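Local coordinates for Alr1010 protein (Nostoc, PDB 3URG) that probably binds calcium, and in this crystal holds a sodium ion and 5-mercapto-2-nitrobenzoic acid, at residues L60-M65 / V83-M88; M65-K70 / E121-D126; M98-A103 / Y113-S118. All blocks are in the same frame, centred on the assembly; numbering follows the deposited sequence.

Interaction 1: residues L60-M65 / V83-M88. With NA (sodium ion), chain C.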
# COMPACT_ATOMS: atom_id res chain seq x y z
N LEU A 60 -0.79 -3.47 -8.74
CA LEU A 60 0.53 -3.94 -8.29
C LEU A 60 0.82 -5.24 -9.03
O LEU A 60 -0.03 -6.09 -9.12
CB LEU A 60 0.52 -4.18 -6.78
CG LEU A 60 0.23 -2.97 -5.90
CD1 LEU A 60 0.14 -3.37 -4.42
CD2 LEU A 60 1.29 -1.89 -6.11
N GLU A 61 2.02 -5.41 -9.57
CA GLU A 61 2.34 -6.67 -10.24
C GLU A 61 3.06 -7.66 -9.32
O GLU A 61 4.26 -7.56 -9.15
CB GLU A 61 3.16 -6.42 -11.50
CG GLU A 61 2.32 -5.88 -12.66
CD GLU A 61 1.22 -6.84 -13.07
OE1 GLU A 61 1.47 -8.07 -13.11
OE2 GLU A 61 0.09 -6.37 -13.36
N PHE A 62 2.33 -8.60 -8.73
CA PHE A 62 2.92 -9.56 -7.81
C PHE A 62 3.54 -10.77 -8.55
O PHE A 62 3.01 -11.19 -9.57
CB PHE A 62 1.88 -10.08 -6.82
CG PHE A 62 1.16 -9.01 -6.06
CD1 PHE A 62 1.83 -8.27 -5.09
CD2 PHE A 62 -0.18 -8.77 -6.27
CE1 PHE A 62 1.16 -7.29 -4.37
CE2 PHE A 62 -0.86 -7.79 -5.55
CZ PHE A 62 -0.18 -7.05 -4.61
N PRO A 63 4.63 -11.33 -8.01
CA PRO A 63 5.29 -10.88 -6.80
C PRO A 63 6.37 -9.88 -7.16
O PRO A 63 6.81 -9.85 -8.29
CB PRO A 63 5.96 -12.16 -6.27
CG PRO A 63 5.95 -13.15 -7.44
CD PRO A 63 5.33 -12.48 -8.62
N PHE A 64 6.78 -9.06 -6.21
CA PHE A 64 7.91 -8.17 -6.45
C PHE A 64 8.73 -8.08 -5.17
O PHE A 64 8.28 -8.49 -4.10
CB PHE A 64 7.45 -6.78 -6.96
CG PHE A 64 6.59 -6.01 -5.98
CD1 PHE A 64 7.16 -5.18 -5.03
CD2 PHE A 64 5.21 -6.08 -6.05
CE1 PHE A 64 6.37 -4.46 -4.14
CE2 PHE A 64 4.41 -5.37 -5.17
CZ PHE A 64 4.99 -4.55 -4.22
N MET A 65 9.94 -7.58 -5.27
CA MET A 65 10.76 -7.47 -4.07
C MET A 65 10.73 -6.08 -3.46
O MET A 65 10.58 -5.08 -4.16
CB MET A 65 12.17 -7.93 -4.36
CG MET A 65 12.25 -9.44 -4.38
SD MET A 65 13.77 -9.98 -5.11
CE MET A 65 13.75 -9.04 -6.63
N VAL A 83 12.22 -8.78 1.26
CA VAL A 83 11.18 -9.79 1.15
C VAL A 83 10.58 -9.83 -0.23
O VAL A 83 10.77 -8.90 -1.01
CB VAL A 83 10.04 -9.53 2.16
CG1 VAL A 83 10.59 -9.48 3.58
CG2 VAL A 83 9.32 -8.21 1.83
N GLU A 84 9.87 -10.91 -0.54
CA GLU A 84 9.01 -10.92 -1.71
C GLU A 84 7.63 -10.48 -1.27
O GLU A 84 7.08 -11.00 -0.30
CB GLU A 84 8.91 -12.32 -2.32
CG GLU A 84 10.11 -12.73 -3.15
CD GLU A 84 9.90 -14.08 -3.82
OE1 GLU A 84 8.81 -14.32 -4.38
OE2 GLU A 84 10.83 -14.91 -3.78
N VAL A 85 7.07 -9.50 -1.98
CA VAL A 85 5.71 -9.09 -1.72
C VAL A 85 4.80 -9.97 -2.59
O VAL A 85 4.85 -9.90 -3.82
CB VAL A 85 5.51 -7.62 -2.07
CG1 VAL A 85 4.13 -7.17 -1.66
CG2 VAL A 85 6.59 -6.78 -1.39
N LEU A 86 3.98 -10.79 -1.93
CA LEU A 86 3.24 -11.87 -2.59
C LEU A 86 1.86 -11.46 -3.10
O LEU A 86 1.34 -12.05 -4.05
CB LEU A 86 3.09 -13.04 -1.62
CG LEU A 86 4.23 -14.06 -1.50
CD1 LEU A 86 5.56 -13.55 -2.05
CD2 LEU A 86 4.37 -14.53 -0.07
N GLY A 87 1.25 -10.48 -2.46
CA GLY A 87 -0.09 -10.07 -2.83
C GLY A 87 -0.71 -9.24 -1.72
O GLY A 87 -0.05 -8.96 -0.72
N MET A 88 -1.96 -8.82 -1.90
CA MET A 88 -2.68 -8.12 -0.85
C MET A 88 -2.90 -9.11 0.28
O MET A 88 -3.09 -10.30 0.04
CB MET A 88 -4.03 -7.60 -1.35
CG MET A 88 -3.92 -6.67 -2.55
SD MET A 88 -2.83 -5.27 -2.23
CE MET A 88 -3.77 -4.30 -1.06
NA NA C . -1.92 -7.84 -9.14
O HOH W 1 -0.18 -9.82 -9.94
O HOH W 2 -2.84 -7.69 -11.73
O HOH W 3 -3.46 -9.92 -7.96
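The F62 ring lies flat on G87, whose CA sits over the centre of one face, 3.3 Å from the ring centroid and 6° off the normal, in a CH-pi contact. The edge of the same ring is shared by several neighbours: V85 O lies near its plane, M88 SD approaches CZ at 4.0 Å in a Met-aromatic contact, and a water of the sodium shell also lies in the ring plane. With CG anti to the carbonyl carbon (chi1 -55°), F62 brings its ring down onto the corner where the 83-88 chain leaves the sheet. The M88 chain, bent at chi2 and chi3, also brings its sulfur to L60 CD1, the two side chains crossing at about a right angle.

F64 presents a face to V85: V85 CB lies 3.8 Å from the ring centroid and 13° off the normal, while CG2 reaches F64 CE1 at 3.6 Å and CG1 leans toward CZ. Two backbone bonds set this pair in register, F64 N to V85 O at 3.2 Å and the straighter V85 N to F64 O at 2.6 Å. V85 O also makes a bent CA-H...O contact with P63, which follows a cis peptide bond. On the other face of the sheet, the CG atoms of M65 and E84 meet.

At the far end, L60 O binds the sodium ion at 2.6 Å together with D57 O and three waters; one of these waters accepts a bond from F62 N. The pairing of F64 with V85 and of M65 with E84 is that of an antiparallel beta hairpin, strands 64-72 and 77-86, whose entry passes beside a carbonyl- and water-lined sodium site at the end of helix 45-59.

Interaction 2: residues M65-K70 / E121-D126; sequences MGKWKK and EAIDVD
Three backbone hydrogen bonds join the segments: two are reciprocal, K67 N to E121 O at 2.8 Å and E121 N to K67 O at 2.9 Å, making this the hydrogen-bonded pair, and the third runs from I123 N to M65 O at 2.8 Å. Water 4 continues the ladder, accepting from M65 N and donating to I123 O. At the non-hydrogen-bonded pair of G66 and A122 the chains come to 4.1 Å between CA atoms, and G66 CA lies against E121 O.

Strand 120-122 is thereby added antiparallel to strand 64-72 as an outermost strand of the sheet, before the chain leads through V125 to D126, the N-cap of helix 127-141.

Among the charged groups, K67 and E121 run side by side, pointing the same way. The touching is done by K67 CE, 3.2 Å from E121 OE1, whereas K67 NZ stays 4.6 Å from that oxygen, so the opposite charges are near but not in contact.

Apolar packing comes from I123: its CG1 branch, anti to the carbonyl carbon (chi1 -56°), extends over G66 and brings CD1 to K67 CG at 4.0 Å. With an alanine at K67, the E121 carboxylate would probably lose its nearby positive charge and I123 CD1 the methylene it rests on.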
# COMPACT_ATOMS: atom_id res chain seq x y z
N MET A 65 9.94 -7.58 -5.27
CA MET A 65 10.76 -7.47 -4.07
C MET A 65 10.73 -6.08 -3.46
O MET A 65 10.58 -5.08 -4.16
CB MET A 65 12.17 -7.93 -4.36
CG MET A 65 12.25 -9.44 -4.38
SD MET A 65 13.77 -9.98 -5.11
CE MET A 65 13.75 -9.04 -6.63
N GLY A 66 10.86 -6.02 -2.14
CA GLY A 66 10.87 -4.76 -1.45
C GLY A 66 11.64 -4.81 -0.15
O GLY A 66 11.94 -5.89 0.37
N LYS A 67 11.99 -3.63 0.36
CA LYS A 67 12.57 -3.50 1.69
C LYS A 67 11.43 -3.16 2.62
O LYS A 67 10.75 -2.15 2.44
CB LYS A 67 13.59 -2.35 1.73
CG LYS A 67 14.79 -2.50 0.82
CD LYS A 67 15.80 -1.39 1.12
CE LYS A 67 16.36 -0.77 -0.15
NZ LYS A 67 17.29 -1.69 -0.87
N TRP A 68 11.21 -4.02 3.62
CA TRP A 68 10.17 -3.80 4.61
C TRP A 68 10.75 -3.28 5.92
O TRP A 68 11.63 -3.91 6.51
CB TRP A 68 9.41 -5.10 4.86
CG TRP A 68 8.37 -5.05 5.95
CD1 TRP A 68 7.59 -3.98 6.31
CD2 TRP A 68 7.96 -6.14 6.78
NE1 TRP A 68 6.74 -4.34 7.33
CE2 TRP A 68 6.95 -5.66 7.63
CE3 TRP A 68 8.36 -7.48 6.90
CZ2 TRP A 68 6.32 -6.46 8.58
CZ3 TRP A 68 7.74 -8.28 7.84
CH2 TRP A 68 6.74 -7.77 8.67
N LYS A 69 10.27 -2.12 6.36
CA LYS A 69 10.68 -1.62 7.66
C LYS A 69 9.78 -2.22 8.72
O LYS A 69 8.66 -1.75 8.95
CB LYS A 69 10.69 -0.09 7.70
CG LYS A 69 12.05 0.44 7.34
CD LYS A 69 12.03 1.92 7.02
CE LYS A 69 13.44 2.43 6.74
NZ LYS A 69 13.44 3.88 6.39
N LYS A 70 10.26 -3.30 9.32
CA LYS A 70 9.53 -4.04 10.33
C LYS A 70 9.89 -3.48 11.71
O LYS A 70 10.99 -3.71 12.22
CB LYS A 70 9.84 -5.54 10.23
CG LYS A 70 9.14 -6.41 11.26
CD LYS A 70 9.40 -7.89 10.99
CE LYS A 70 9.61 -8.67 12.28
NZ LYS A 70 8.38 -8.76 13.12
N GLU A 121 9.38 -0.41 0.59
CA GLU A 121 10.07 0.32 -0.45
C GLU A 121 10.37 -0.69 -1.56
O GLU A 121 11.21 -1.57 -1.39
CB GLU A 121 11.37 0.92 0.11
CG GLU A 121 12.02 1.96 -0.77
CD GLU A 121 13.36 2.45 -0.22
OE1 GLU A 121 14.25 1.60 0.04
OE2 GLU A 121 13.52 3.67 -0.05
N ALA A 122 9.66 -0.58 -2.68
CA ALA A 122 9.78 -1.53 -3.78
C ALA A 122 11.14 -1.44 -4.47
O ALA A 122 11.72 -0.36 -4.59
CB ALA A 122 8.68 -1.31 -4.78
N ILE A 123 11.65 -2.57 -4.93
CA ILE A 123 12.96 -2.62 -5.58
C ILE A 123 12.85 -2.92 -7.08
O ILE A 123 12.33 -3.97 -7.47
CB ILE A 123 13.88 -3.65 -4.91
CG1 ILE A 123 14.00 -3.35 -3.42
CG2 ILE A 123 15.26 -3.65 -5.56
CD1 ILE A 123 14.70 -4.43 -2.65
N ASP A 124 13.29 -1.97 -7.90
CA ASP A 124 13.29 -2.10 -9.35
C ASP A 124 12.01 -2.67 -9.96
O ASP A 124 12.07 -3.53 -10.83
CB ASP A 124 14.46 -2.97 -9.81
CG ASP A 124 15.74 -2.19 -9.93
OD1 ASP A 124 16.15 -1.58 -8.93
OD2 ASP A 124 16.32 -2.17 -11.04
N VAL A 125 10.86 -2.18 -9.52
CA VAL A 125 9.59 -2.66 -10.08
C VAL A 125 9.18 -1.94 -11.36
O VAL A 125 9.72 -0.88 -11.70
CB VAL A 125 8.45 -2.56 -9.06
CG1 VAL A 125 8.69 -3.52 -7.91
CG2 VAL A 125 8.31 -1.14 -8.57
N ASP A 126 8.21 -2.51 -12.08
CA ASP A 126 7.73 -1.90 -13.32
C ASP A 126 6.96 -0.62 -13.01
O ASP A 126 6.54 -0.39 -11.87
CB ASP A 126 6.85 -2.87 -14.11
CG ASP A 126 5.55 -3.20 -13.40
OD1 ASP A 126 4.63 -3.75 -14.05
OD2 ASP A 126 5.44 -2.92 -12.19
O HOH W 4 11.07 -6.62 -7.72

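Interaction 3: residues M98-A103 / Y113-S118; sequences MYVEVA and YTAKLS
V100 and V102 meet A115, L117 and Y113 on the closely packed side of this strand pair. V102 divides its branches: CG1 reaches A115 CB at 4.1 Å, and CG2, wedged between its own backbone N and carbonyl carbon, touches Y113 CB at 3.9 Å. The Y113 side chain crosses V102 at about a right angle and has V102 O near its ring plane, at the edge. Farther along, V100 CG1 packs against L117 CD1. V85 and V83 of the adjoining strand extend this apolar layer, and W136 and L56, from two helices, pack against L117.

V100 N to A115 O, at 2.7 Å, and A115 N to V100 O, at 2.9 Å, are both nearly straight, and a second reciprocal pair joins V102 to Y113. L117 N closes the ladder on M98 O, which also accepts from a water that in turn takes the N-H of S118.

Whereas V100, V102, A115 and L117 are buried, the face of E101 and T114 is looser: T114 is exposed, and E101, poorly ordered, adds little beyond its aliphatic part near Y113 O. At the end of the pair the Y99 ring runs alongside K116, Y99 CE1 coming within 3.4 Å of K116 CG. K116 CG lies anti to the carbonyl carbon (chi1 -58°), and the chain follows the tyrosine toward its hydroxyl.

Alternating hydrogen-bonded and non-hydrogen-bonded pairs mark the antiparallel beta hairpin of strands 99-104 and 111-116, the latter an outermost strand of the sheet that turns into a 3-10 segment at L117.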
# COMPACT_ATOMS: atom_id res chain seq x y z
N MET A 98 -3.99 -0.44 4.15
CA MET A 98 -3.73 -1.40 3.08
C MET A 98 -2.55 -2.29 3.45
O MET A 98 -1.43 -1.81 3.57
CB MET A 98 -3.45 -0.66 1.76
CG MET A 98 -4.68 0.13 1.24
SD MET A 98 -5.95 -1.01 0.62
CE MET A 98 -7.26 -0.88 1.83
N TYR A 99 -2.81 -3.59 3.62
CA TYR A 99 -1.78 -4.55 4.01
C TYR A 99 -1.46 -5.48 2.86
O TYR A 99 -2.34 -5.82 2.07
CB TYR A 99 -2.22 -5.38 5.23
CG TYR A 99 -2.35 -4.58 6.50
CD1 TYR A 99 -1.28 -4.44 7.37
CD2 TYR A 99 -3.55 -3.97 6.84
CE1 TYR A 99 -1.39 -3.70 8.54
CE2 TYR A 99 -3.68 -3.23 8.00
CZ TYR A 99 -2.59 -3.10 8.85
OH TYR A 99 -2.72 -2.37 10.00
N VAL A 100 -0.20 -5.88 2.76
CA VAL A 100 0.19 -6.87 1.80
C VAL A 100 0.84 -8.03 2.53
O VAL A 100 1.32 -7.89 3.66
CB VAL A 100 1.19 -6.32 0.78
CG1 VAL A 100 0.50 -5.28 -0.15
CG2 VAL A 100 2.39 -5.70 1.50
N GLU A 101 0.84 -9.19 1.89
CA GLU A 101 1.56 -10.31 2.44
C GLU A 101 2.95 -10.38 1.85
O GLU A 101 3.12 -10.25 0.64
CB GLU A 101 0.84 -11.60 2.11
CG GLU A 101 1.79 -12.74 2.01
CD GLU A 101 1.07 -14.03 1.82
OE1 GLU A 101 1.73 -15.09 1.78
OE2 GLU A 101 -0.17 -13.96 1.71
N VAL A 102 3.95 -10.62 2.71
CA VAL A 102 5.36 -10.66 2.30
C VAL A 102 6.03 -11.91 2.85
O VAL A 102 5.62 -12.42 3.90
CB VAL A 102 6.14 -9.41 2.78
CG1 VAL A 102 5.36 -8.12 2.40
CG2 VAL A 102 6.39 -9.44 4.28
N ALA A 103 7.04 -12.42 2.15
CA ALA A 103 7.73 -13.63 2.59
C ALA A 103 9.23 -13.43 2.58
O ALA A 103 9.77 -12.85 1.64
CB ALA A 103 7.35 -14.82 1.70
N TYR A 113 4.48 -12.90 6.42
CA TYR A 113 4.08 -11.85 7.35
C TYR A 113 3.04 -10.95 6.70
O TYR A 113 2.88 -10.93 5.49
CB TYR A 113 5.28 -10.97 7.73
CG TYR A 113 6.45 -11.69 8.37
CD1 TYR A 113 6.64 -11.68 9.75
CD2 TYR A 113 7.39 -12.36 7.58
CE1 TYR A 113 7.73 -12.33 10.34
CE2 TYR A 113 8.48 -13.01 8.16
CZ TYR A 113 8.65 -12.99 9.53
OH TYR A 113 9.72 -13.64 10.10
N THR A 114 2.34 -10.18 7.53
CA THR A 114 1.47 -9.13 7.03
C THR A 114 2.17 -7.80 7.28
O THR A 114 2.61 -7.53 8.39
CB THR A 114 0.12 -9.15 7.74
OG1 THR A 114 -0.50 -10.43 7.53
CG2 THR A 114 -0.79 -8.08 7.20
N ALA A 115 2.30 -7.00 6.23
CA ALA A 115 2.98 -5.72 6.32
C ALA A 115 2.09 -4.62 5.73
O ALA A 115 1.39 -4.84 4.73
CB ALA A 115 4.30 -5.77 5.55
N LYS A 116 2.15 -3.44 6.35
CA LYS A 116 1.57 -2.23 5.77
C LYS A 116 2.30 -1.86 4.47
O LYS A 116 3.52 -1.75 4.46
CB LYS A 116 1.65 -1.07 6.76
CG LYS A 116 0.97 -1.35 8.08
CD LYS A 116 0.61 -0.09 8.85
CE LYS A 116 1.77 0.45 9.64
NZ LYS A 116 1.28 1.29 10.77
N LEU A 117 1.55 -1.65 3.39
CA LEU A 117 2.16 -1.22 2.13
C LEU A 117 3.00 0.04 2.35
O LEU A 117 4.03 0.23 1.71
CB LEU A 117 1.08 -0.97 1.07
CG LEU A 117 1.58 -0.69 -0.35
CD1 LEU A 117 2.49 -1.81 -0.85
CD2 LEU A 117 0.40 -0.51 -1.31
N SER A 118 2.56 0.90 3.26
CA SER A 118 3.25 2.17 3.51
C SER A 118 4.64 1.97 4.12
O SER A 118 5.42 2.92 4.22
CB SER A 118 2.41 3.06 4.43
OG SER A 118 2.27 2.47 5.71
O HOH W 5 -0.40 0.96 4.14

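In the fold
All three contacts belong to one antiparallel sheet ordered 111-116, 99-104, 77-86, 64-72, 120-122. Interactions 1 and 2 share M65 and lie about 9 Å apart between centres; V83 N to G66 O, 3.0 Å, probably bonds them, and F64 packs on A122 and V125. Interaction 3 joins interaction 1 through probable bonds L86 N to E101 O and E101 N to G87 O, each 2.8 Å. Although interactions 2 and 3 occupy opposite borders, W68 bridges them, its NE1 3.3 Å from A115 CB. Interaction 1 supplies L60 to the sodium site, while the M98 side chain comes about 6 Å from the bound 5-mercapto-2-nitrobenzoic acid.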